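PDB 7BVE: integral membrane indolylacetylinositol arabinosyltransferase EmbC from Mycolicibacterium smegmatis, which probably transfers arabinose in building the arabinan of the mycobacterial cell wall, and binds the anti-tuberculosis drug ethambutol in this structure. Local coordinates for residues A[55-60]-A[183-188]; A[95-99]-A[1045-1049]; A[104-108]-A[180-184]. All coordinates share one frame. Residue numbers count along the deposited sequence, not the author numbering.

Interaction 1: A[55-60]-A[183-188]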
loop_
_atom_site.group_PDB
_atom_site.type_symbol
_atom_site.label_atom_id
_atom_site.label_comp_id
_atom_site.label_asym_id
_atom_site.label_seq_id
_atom_site.Cartn_x
_atom_site.Cartn_y
_atom_site.Cartn_z
ATOM N N SER A 55 -36.224 30.671 21.212
ATOM C CA SER A 55 -35.072 29.836 20.933
ATOM C C SER A 55 -33.827 30.693 20.760
ATOM O O SER A 55 -33.873 31.779 20.182
ATOM C CB SER A 55 -35.315 29.018 19.676
ATOM O OG SER A 55 -36.471 28.226 19.823
ATOM N N VAL A 56 -32.706 30.203 21.281
ATOM C CA VAL A 56 -31.432 30.893 21.122
ATOM C C VAL A 56 -30.506 29.985 20.335
ATOM O O VAL A 56 -30.892 28.881 19.949
ATOM C CB VAL A 56 -30.807 31.288 22.469
ATOM C CG1 VAL A 56 -31.722 32.215 23.222
ATOM C CG2 VAL A 56 -30.490 30.069 23.285
ATOM N N ASP A 57 -29.286 30.439 20.080
ATOM C CA ASP A 57 -28.375 29.709 19.208
ATOM C C ASP A 57 -26.963 29.866 19.753
ATOM O O ASP A 57 -26.350 30.921 19.588
ATOM C CB ASP A 57 -28.480 30.232 17.782
ATOM C CG ASP A 57 -27.963 29.258 16.773
ATOM O OD1 ASP A 57 -27.487 28.185 17.178
ATOM O OD2 ASP A 57 -28.057 29.554 15.566
ATOM N N ALA A 58 -26.445 28.819 20.393
ATOM C CA ALA A 58 -25.145 28.861 21.062
ATOM C C ALA A 58 -24.369 27.588 20.768
ATOM O O ALA A 58 -24.338 26.664 21.581
ATOM C CB ALA A 58 -25.327 29.046 22.567
ATOM N N PRO A 59 -23.713 27.509 19.608
ATOM C CA PRO A 59 -23.059 26.254 19.216
ATOM C C PRO A 59 -21.711 26.100 19.901
ATOM O O PRO A 59 -20.790 26.870 19.652
ATOM C CB PRO A 59 -22.902 26.399 17.703
ATOM C CG PRO A 59 -23.782 27.500 17.326
ATOM C CD PRO A 59 -23.786 28.430 18.470
ATOM N N LEU A 60 -21.591 25.080 20.737
ATOM C CA LEU A 60 -20.387 24.840 21.511
ATOM C C LEU A 60 -19.333 24.153 20.653
ATOM O O LEU A 60 -19.663 23.302 19.827
ATOM C CB LEU A 60 -20.717 24.001 22.743
ATOM C CG LEU A 60 -21.130 24.690 24.043
ATOM C CD1 LEU A 60 -22.418 25.418 23.952
ATOM C CD2 LEU A 60 -21.258 23.661 25.113
ATOM N N ILE A 183 -24.816 20.229 22.479
ATOM C CA ILE A 183 -25.579 21.469 22.511
ATOM C C ILE A 183 -25.185 22.312 21.312
ATOM O O ILE A 183 -23.998 22.566 21.093
ATOM C CB ILE A 183 -25.337 22.232 23.820
ATOM C CG1 ILE A 183 -25.803 21.401 25.004
ATOM C CG2 ILE A 183 -26.061 23.534 23.812
ATOM C CD1 ILE A 183 -25.405 21.962 26.316
ATOM N N VAL A 184 -26.177 22.714 20.515
ATOM C CA VAL A 184 -25.979 23.661 19.421
ATOM C C VAL A 184 -26.927 24.834 19.621
ATOM O O VAL A 184 -27.135 25.642 18.712
ATOM C CB VAL A 184 -26.190 23.017 18.036
ATOM C CG1 VAL A 184 -25.186 21.932 17.785
ATOM C CG2 VAL A 184 -27.568 22.468 17.911
ATOM N N GLY A 185 -27.494 24.948 20.812
ATOM C CA GLY A 185 -28.438 26.003 21.111
ATOM C C GLY A 185 -29.523 25.448 21.995
ATOM O O GLY A 185 -29.434 24.289 22.376
ATOM N N VAL A 186 -30.531 26.230 22.355
ATOM C CA VAL A 186 -31.658 25.733 23.135
ATOM C C VAL A 186 -32.923 26.103 22.384
ATOM O O VAL A 186 -33.276 27.284 22.305
ATOM C CB VAL A 186 -31.683 26.293 24.560
ATOM C CG1 VAL A 186 -32.911 25.806 25.292
ATOM C CG2 VAL A 186 -30.441 25.891 25.323
ATOM N N PHE A 187 -33.610 25.105 21.841
ATOM C CA PHE A 187 -34.731 25.308 20.941
ATOM C C PHE A 187 -36.019 24.848 21.608
ATOM O O PHE A 187 -36.004 24.025 22.520
ATOM C CB PHE A 187 -34.511 24.547 19.641
ATOM C CG PHE A 187 -33.234 24.894 18.963
ATOM C CD1 PHE A 187 -33.082 26.076 18.286
ATOM C CD2 PHE A 187 -32.175 24.016 18.996
ATOM C CE1 PHE A 187 -31.900 26.391 17.681
ATOM C CE2 PHE A 187 -30.999 24.324 18.386
ATOM C CZ PHE A 187 -30.858 25.502 17.728
ATOM N N THR A 188 -37.142 25.388 21.146
ATOM C CA THR A 188 -38.438 25.081 21.739
ATOM C C THR A 188 -39.521 25.290 20.690
ATOM O O THR A 188 -39.254 25.753 19.579
ATOM C CB THR A 188 -38.700 25.945 22.965
ATOM O OG1 THR A 188 -39.937 25.548 23.563
ATOM C CG2 THR A 188 -38.794 27.386 22.574
#

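Interaction 2: A[95-99]-A[1045-1049]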
loop_
_atom_site.group_PDB
_atom_site.type_symbol
_atom_site.label_atom_id
_atom_site.label_comp_id
_atom_site.label_asym_id
_atom_site.label_seq_id
_atom_site.Cartn_x
_atom_site.Cartn_y
_atom_site.Cartn_z
ATOM N N VAL A 95 -30.902 20.422 20.322
ATOM C CA VAL A 95 -30.685 20.296 18.880
ATOM C C VAL A 95 -31.997 20.564 18.165
ATOM O O VAL A 95 -33.080 20.412 18.745
ATOM C CB VAL A 95 -30.168 18.890 18.509
ATOM C CG1 VAL A 95 -28.742 18.690 18.963
ATOM C CG2 VAL A 95 -31.034 17.859 19.159
ATOM N N PRO A 96 -31.938 21.005 16.904
ATOM C CA PRO A 96 -33.188 21.184 16.150
ATOM C C PRO A 96 -33.759 19.826 15.778
ATOM O O PRO A 96 -33.044 18.974 15.254
ATOM C CB PRO A 96 -32.749 21.967 14.911
ATOM C CG PRO A 96 -31.477 22.546 15.256
ATOM C CD PRO A 96 -30.808 21.565 16.148
ATOM N N LYS A 97 -35.061 19.635 16.022
ATOM C CA LYS A 97 -35.692 18.333 15.830
ATOM C C LYS A 97 -35.766 17.903 14.368
ATOM O O LYS A 97 -36.007 16.721 14.103
ATOM C CB LYS A 97 -37.103 18.347 16.410
ATOM C CG LYS A 97 -38.048 19.253 15.651
ATOM C CD LYS A 97 -39.423 19.283 16.271
ATOM C CE LYS A 97 -40.356 20.181 15.490
ATOM N NZ LYS A 97 -41.692 20.265 16.130
ATOM N N GLN A 98 -35.569 18.825 13.419
ATOM C CA GLN A 98 -35.647 18.489 12.006
ATOM C C GLN A 98 -34.393 17.810 11.488
ATOM O O GLN A 98 -34.430 17.241 10.393
ATOM C CB GLN A 98 -35.904 19.737 11.163
ATOM C CG GLN A 98 -37.274 20.345 11.320
ATOM C CD GLN A 98 -37.343 21.339 12.442
ATOM O OE1 GLN A 98 -36.326 21.818 12.918
ATOM N NE2 GLN A 98 -38.551 21.671 12.865
ATOM N N ALA A 99 -33.298 17.860 12.237
ATOM C CA ALA A 99 -32.045 17.285 11.786
ATOM C C ALA A 99 -32.122 15.758 11.777
ATOM O O ALA A 99 -32.868 15.164 12.560
ATOM C CB ALA A 99 -30.906 17.747 12.683
ATOM N N PRO A 1045 -30.571 28.195 8.492
ATOM C CA PRO A 1045 -30.943 27.604 9.775
ATOM C C PRO A 1045 -32.287 26.905 9.699
ATOM O O PRO A 1045 -33.151 27.265 8.902
ATOM C CB PRO A 1045 -31.015 28.816 10.708
ATOM C CG PRO A 1045 -30.235 29.867 10.037
ATOM C CD PRO A 1045 -30.465 29.656 8.588
ATOM N N TRP A 1046 -32.455 25.885 10.544
ATOM C CA TRP A 1046 -33.764 25.255 10.663
ATOM C C TRP A 1046 -34.750 26.172 11.371
ATOM O O TRP A 1046 -35.912 26.272 10.965
ATOM C CB TRP A 1046 -33.679 23.929 11.409
ATOM C CG TRP A 1046 -32.943 22.846 10.738
ATOM C CD1 TRP A 1046 -31.728 22.369 11.073
ATOM C CD2 TRP A 1046 -33.373 22.093 9.610
ATOM N NE1 TRP A 1046 -31.365 21.354 10.234
ATOM C CE2 TRP A 1046 -32.361 21.168 9.319
ATOM C CE3 TRP A 1046 -34.519 22.109 8.813
ATOM C CZ2 TRP A 1046 -32.456 20.269 8.270
ATOM C CZ3 TRP A 1046 -34.609 21.221 7.771
ATOM C CH2 TRP A 1046 -33.585 20.309 7.509
ATOM N N TYR A 1047 -34.319 26.833 12.444
ATOM C CA TYR A 1047 -35.190 27.799 13.097
ATOM C C TYR A 1047 -34.688 29.204 12.783
ATOM O O TYR A 1047 -33.661 29.627 13.338
ATOM C CB TYR A 1047 -35.255 27.587 14.614
ATOM C CG TYR A 1047 -35.996 26.358 15.100
ATOM C CD1 TYR A 1047 -36.623 25.481 14.228
ATOM C CD2 TYR A 1047 -36.135 26.121 16.446
ATOM C CE1 TYR A 1047 -37.306 24.372 14.697
ATOM C CE2 TYR A 1047 -36.819 25.034 16.918
ATOM C CZ TYR A 1047 -37.399 24.166 16.049
ATOM O OH TYR A 1047 -38.075 23.087 16.558
ATOM N N PRO A 1048 -35.366 29.964 11.920
ATOM C CA PRO A 1048 -34.861 31.293 11.557
ATOM C C PRO A 1048 -35.018 32.339 12.646
ATOM O O PRO A 1048 -34.322 33.360 12.599
ATOM C CB PRO A 1048 -35.695 31.655 10.326
ATOM C CG PRO A 1048 -36.205 30.345 9.810
ATOM C CD PRO A 1048 -36.445 29.529 11.026
ATOM N N ASP A 1049 -35.901 32.125 13.620
ATOM C CA ASP A 1049 -36.142 33.068 14.707
ATOM C C ASP A 1049 -35.263 32.814 15.926
ATOM O O ASP A 1049 -35.651 33.159 17.049
ATOM C CB ASP A 1049 -37.617 33.034 15.102
ATOM C CG ASP A 1049 -38.101 31.629 15.436
ATOM O OD1 ASP A 1049 -37.349 30.656 15.212
ATOM O OD2 ASP A 1049 -39.235 31.496 15.935
#

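Interaction 3: A[104-108]-A[180-184]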
loop_
_atom_site.group_PDB
_atom_site.type_symbol
_atom_site.label_atom_id
_atom_site.label_comp_id
_atom_site.label_asym_id
_atom_site.label_seq_id
_atom_site.Cartn_x
_atom_site.Cartn_y
_atom_site.Cartn_z
ATOM N N ASP A 104 -29.919 10.999 18.149
ATOM C CA ASP A 104 -28.849 10.188 18.707
ATOM C C ASP A 104 -27.624 10.997 19.093
ATOM O O ASP A 104 -26.541 10.427 19.243
ATOM C CB ASP A 104 -28.457 9.080 17.730
ATOM C CG ASP A 104 -28.136 9.608 16.362
ATOM O OD1 ASP A 104 -28.420 10.788 16.104
ATOM O OD2 ASP A 104 -27.577 8.850 15.544
ATOM N N ARG A 105 -27.757 12.315 19.244
ATOM C CA ARG A 105 -26.651 13.152 19.701
ATOM C C ARG A 105 -27.024 14.162 20.765
ATOM O O ARG A 105 -26.132 14.629 21.465
ATOM C CB ARG A 105 -26.003 13.903 18.533
ATOM C CG ARG A 105 -25.282 13.006 17.557
ATOM C CD ARG A 105 -24.600 13.761 16.463
ATOM N NE ARG A 105 -24.081 12.840 15.462
ATOM C CZ ARG A 105 -23.463 13.217 14.351
ATOM N NH1 ARG A 105 -23.271 14.502 14.103
ATOM N NH2 ARG A 105 -23.033 12.308 13.491
ATOM N N GLY A 106 -28.285 14.513 20.922
ATOM C CA GLY A 106 -28.634 15.571 21.845
ATOM C C GLY A 106 -29.741 15.225 22.811
ATOM O O GLY A 106 -29.963 14.058 23.121
ATOM N N LEU A 107 -30.441 16.239 23.294
ATOM C CA LEU A 107 -31.471 16.083 24.306
ATOM C C LEU A 107 -32.807 16.557 23.766
ATOM O O LEU A 107 -32.866 17.499 22.975
ATOM C CB LEU A 107 -31.111 16.884 25.549
ATOM C CG LEU A 107 -31.837 16.751 26.882
ATOM C CD1 LEU A 107 -30.803 17.084 27.858
ATOM C CD2 LEU A 107 -32.967 17.721 27.053
ATOM N N LEU A 108 -33.882 15.916 24.218
ATOM C CA LEU A 108 -35.237 16.258 23.816
ATOM C C LEU A 108 -36.193 15.963 24.957
ATOM O O LEU A 108 -36.062 14.946 25.636
ATOM C CB LEU A 108 -35.672 15.476 22.572
ATOM C CG LEU A 108 -35.070 15.784 21.203
ATOM C CD1 LEU A 108 -35.442 14.715 20.230
ATOM C CD2 LEU A 108 -35.589 17.096 20.709
ATOM N N ARG A 180 -23.385 12.718 28.061
ATOM C CA ARG A 180 -23.637 14.145 27.977
ATOM C C ARG A 180 -24.174 14.499 26.596
ATOM O O ARG A 180 -23.666 13.991 25.592
ATOM C CB ARG A 180 -22.382 14.942 28.285
ATOM C CG ARG A 180 -22.069 14.988 29.753
ATOM C CD ARG A 180 -20.876 15.843 30.070
ATOM N NE ARG A 180 -19.623 15.212 29.698
ATOM C CZ ARG A 180 -18.443 15.803 29.800
ATOM N NH1 ARG A 180 -17.346 15.161 29.453
ATOM N NH2 ARG A 180 -18.362 17.035 30.259
ATOM N N PRO A 181 -25.208 15.327 26.508
ATOM C CA PRO A 181 -25.769 15.677 25.207
ATOM C C PRO A 181 -24.992 16.788 24.522
ATOM O O PRO A 181 -24.369 17.634 25.161
ATOM C CB PRO A 181 -27.185 16.137 25.563
ATOM C CG PRO A 181 -27.065 16.652 26.921
ATOM C CD PRO A 181 -26.058 15.802 27.609
ATOM N N GLN A 182 -25.039 16.776 23.193
ATOM C CA GLN A 182 -24.437 17.837 22.404
ATOM C C GLN A 182 -25.374 19.031 22.311
ATOM O O GLN A 182 -26.579 18.879 22.103
ATOM C CB GLN A 182 -24.071 17.322 21.014
ATOM C CG GLN A 182 -23.477 18.370 20.105
ATOM C CD GLN A 182 -22.940 17.815 18.818
ATOM O OE1 GLN A 182 -22.944 16.613 18.599
ATOM N NE2 GLN A 182 -22.481 18.696 17.946
ATOM N N ILE A 183 -24.816 20.229 22.479
ATOM C CA ILE A 183 -25.579 21.469 22.511
ATOM C C ILE A 183 -25.185 22.312 21.312
ATOM O O ILE A 183 -23.998 22.566 21.093
ATOM C CB ILE A 183 -25.337 22.232 23.820
ATOM C CG1 ILE A 183 -25.803 21.401 25.004
ATOM C CG2 ILE A 183 -26.061 23.534 23.812
ATOM C CD1 ILE A 183 -25.405 21.962 26.316
ATOM N N VAL A 184 -26.177 22.714 20.515
ATOM C CA VAL A 184 -25.979 23.661 19.421
ATOM C C VAL A 184 -26.927 24.834 19.621
ATOM O O VAL A 184 -27.135 25.642 18.712
ATOM C CB VAL A 184 -26.190 23.017 18.036
ATOM C CG1 VAL A 184 -25.186 21.932 17.785
ATOM C CG2 VAL A 184 -27.568 22.468 17.911
#

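Interaction 1: A[55-60]-A[183-188]
Residues 55-60 and 183-188 lie alongside each other as two irregular segments running in opposite directions, their end-to-end vectors 177° apart. The CA atoms of Ser-55 and Phe-187 are 4.5 Å apart and those of Asp-57 and Gly-185 4.2 Å, but at a kink in Val-184 and Gly-185 the register slips by one residue, so that the CA atoms of Pro-59 and Val-184 face each other at 3.9 Å. Two backbone hydrogen bonds join the segments: Val-56 N to Val-186 O at 3.1 Å and, beyond the slip, a weak one from Leu-60 N to Ile-183 O at 3.5 Å. Gly-185 allows the close approach. At its backbone angles (142/-177) a CB would be jammed against the carbonyl O of Val-184, and it would also clash with Val-56 O.

Ser-55 points its side chain across the interface, where OG accepts a hydrogen bond from Thr-188 N at 3.2 Å. Apolar contacts link Val-56 CG2 with Val-186 CB at 4.2 Å and Leu-60 CD1 with Ile-183 CG2 at 4.1 Å, while Phe-187 brings CE1 to 3.5 Å from Val-56 O.

The buried pair belongs to the concanavalin-like region, 183-188 lying between strands 171-175 and 201-203. Strand 56-57 pairs in parallel with 1051-1052, Phe-187 bonds through its backbone to Ser-93 of strand 90-93, and Leu-1019 of helix 1016-1019 packs on Asp-57, Pro-59 and Phe-187.

Interaction 2: A[95-99]-A[1045-1049]
Contact between 95-99 and 1045-1049 rests on side chains alone, two consecutive aromatic residues of the second segment meeting a type I beta turn from Pro-96 to Ala-99. The turn is closed by its own backbone hydrogen bond, Ala-99 N to Pro-96 O at 3.2 Å, and no such bond joins the two segments, which bury 298 Å² between them.

The clearest interaction is CH-pi. Gln-98 CB sits over the face of the Trp-1046 six-membered ring, 3.9 Å from its centroid and 20° off the normal, with CE3 of the same ring as its nearest atom at 3.6 Å. An apolar contact extends the patch along the indole, Pro-96 CB lying 4.0 Å from Trp-1046 CD1, and Ala-99 CB makes a loose van der Waals contact with Trp-1046 NE1 at 4.4 Å.

Polar side chains meet the second aromatic residue through van der Waals contact. The chi2 of Gln-98, near 90°, bends its amide so that OE1 comes to 3.3 Å from Tyr-1047 CE1. The extended Lys-97 passes the phenol with CE 3.8 Å from Tyr-1047 OH, and its NZ goes on to a salt bridge with Asp-189.

The contact joins the concanavalin-like and C-terminal regions of the chain, well away from the bound ethambutol. The turn lies between strands 90-93 and 107-112, and the aromatic pair follows strand 1039-1045, with Trp-1046 also touching Arg-1021 of strand 1020-1029. Tyr-1047 meets the ring of Phe-187 nearly at right angles.

Interaction 3: A[104-108]-A[180-184]
Two nearly straight polar side chains and a leucine-proline pair set the shape of the contact between 104-108 and 180-184. Arg-105 leaves the backbone in an m rotamer and continues with chi2 and chi3 both t, while Gln-182 is t at both chi1 and chi2. The two therefore extend beside each other, with Arg-105 CD 3.9 Å from Gln-182 OE1, which is van der Waals contact. Their polar ends serve elsewhere: the guanidinium makes a cation-pi interaction with Tyr-1007 and a long, weak ion pair with Glu-1017, and Gln-182 NE2 donates a hydrogen bond to Gly-1014 O.

Toward the start of strand 107-112, Leu-107 (chi1 t) brings CD1 to 3.9 Å from Pro-181 CG. The CA-to-CB bond of Pro-181 points toward 104-108, and its CB lies 3.9 Å from Gly-106 C. Gly-106 CA is 3.9 Å from Gln-182 O. Thr-94 bridges the two segments, its OG1 hydrogen-bonded to both Gln-182 O and Leu-107 N.

One direct hydrogen bond joins the segments, from Gln-182 N to Arg-105 O at 3.0 Å with an angle of 167°. It comes immediately after Pro-181, whose ring nitrogen has no proton to donate. The chemistry is thus divided: a single, nearly linear backbone bond and a small apolar contact hold these two pieces of the concanavalin-like region together, and the long polar side chains spend their charge and amide on the C-terminal region.

In the fold
From the N terminus, 55-60 waits for 183-188 to close interaction 1, a loop of 122 residues. Residues 95-99 fall within that loop but find their partner only at 1045-1049, almost at the C terminus, so interactions 1 and 2 cross. The loop of interaction 3, from 104-108 to 180-184, lies wholly within that of interaction 2, and shares its closing end, Ile-183 and Val-184, with interaction 1. The three contacts are also neighbours in space, their centres about 9 to 13 Å apart: Phe-187 packs against Pro-96 and Tyr-1047, and Val-184 against Val-95 and Pro-96. Interactions 1 and 3 thus tie up the concanavalin-like region internally, while interaction 2 fastens it to the C-terminal region.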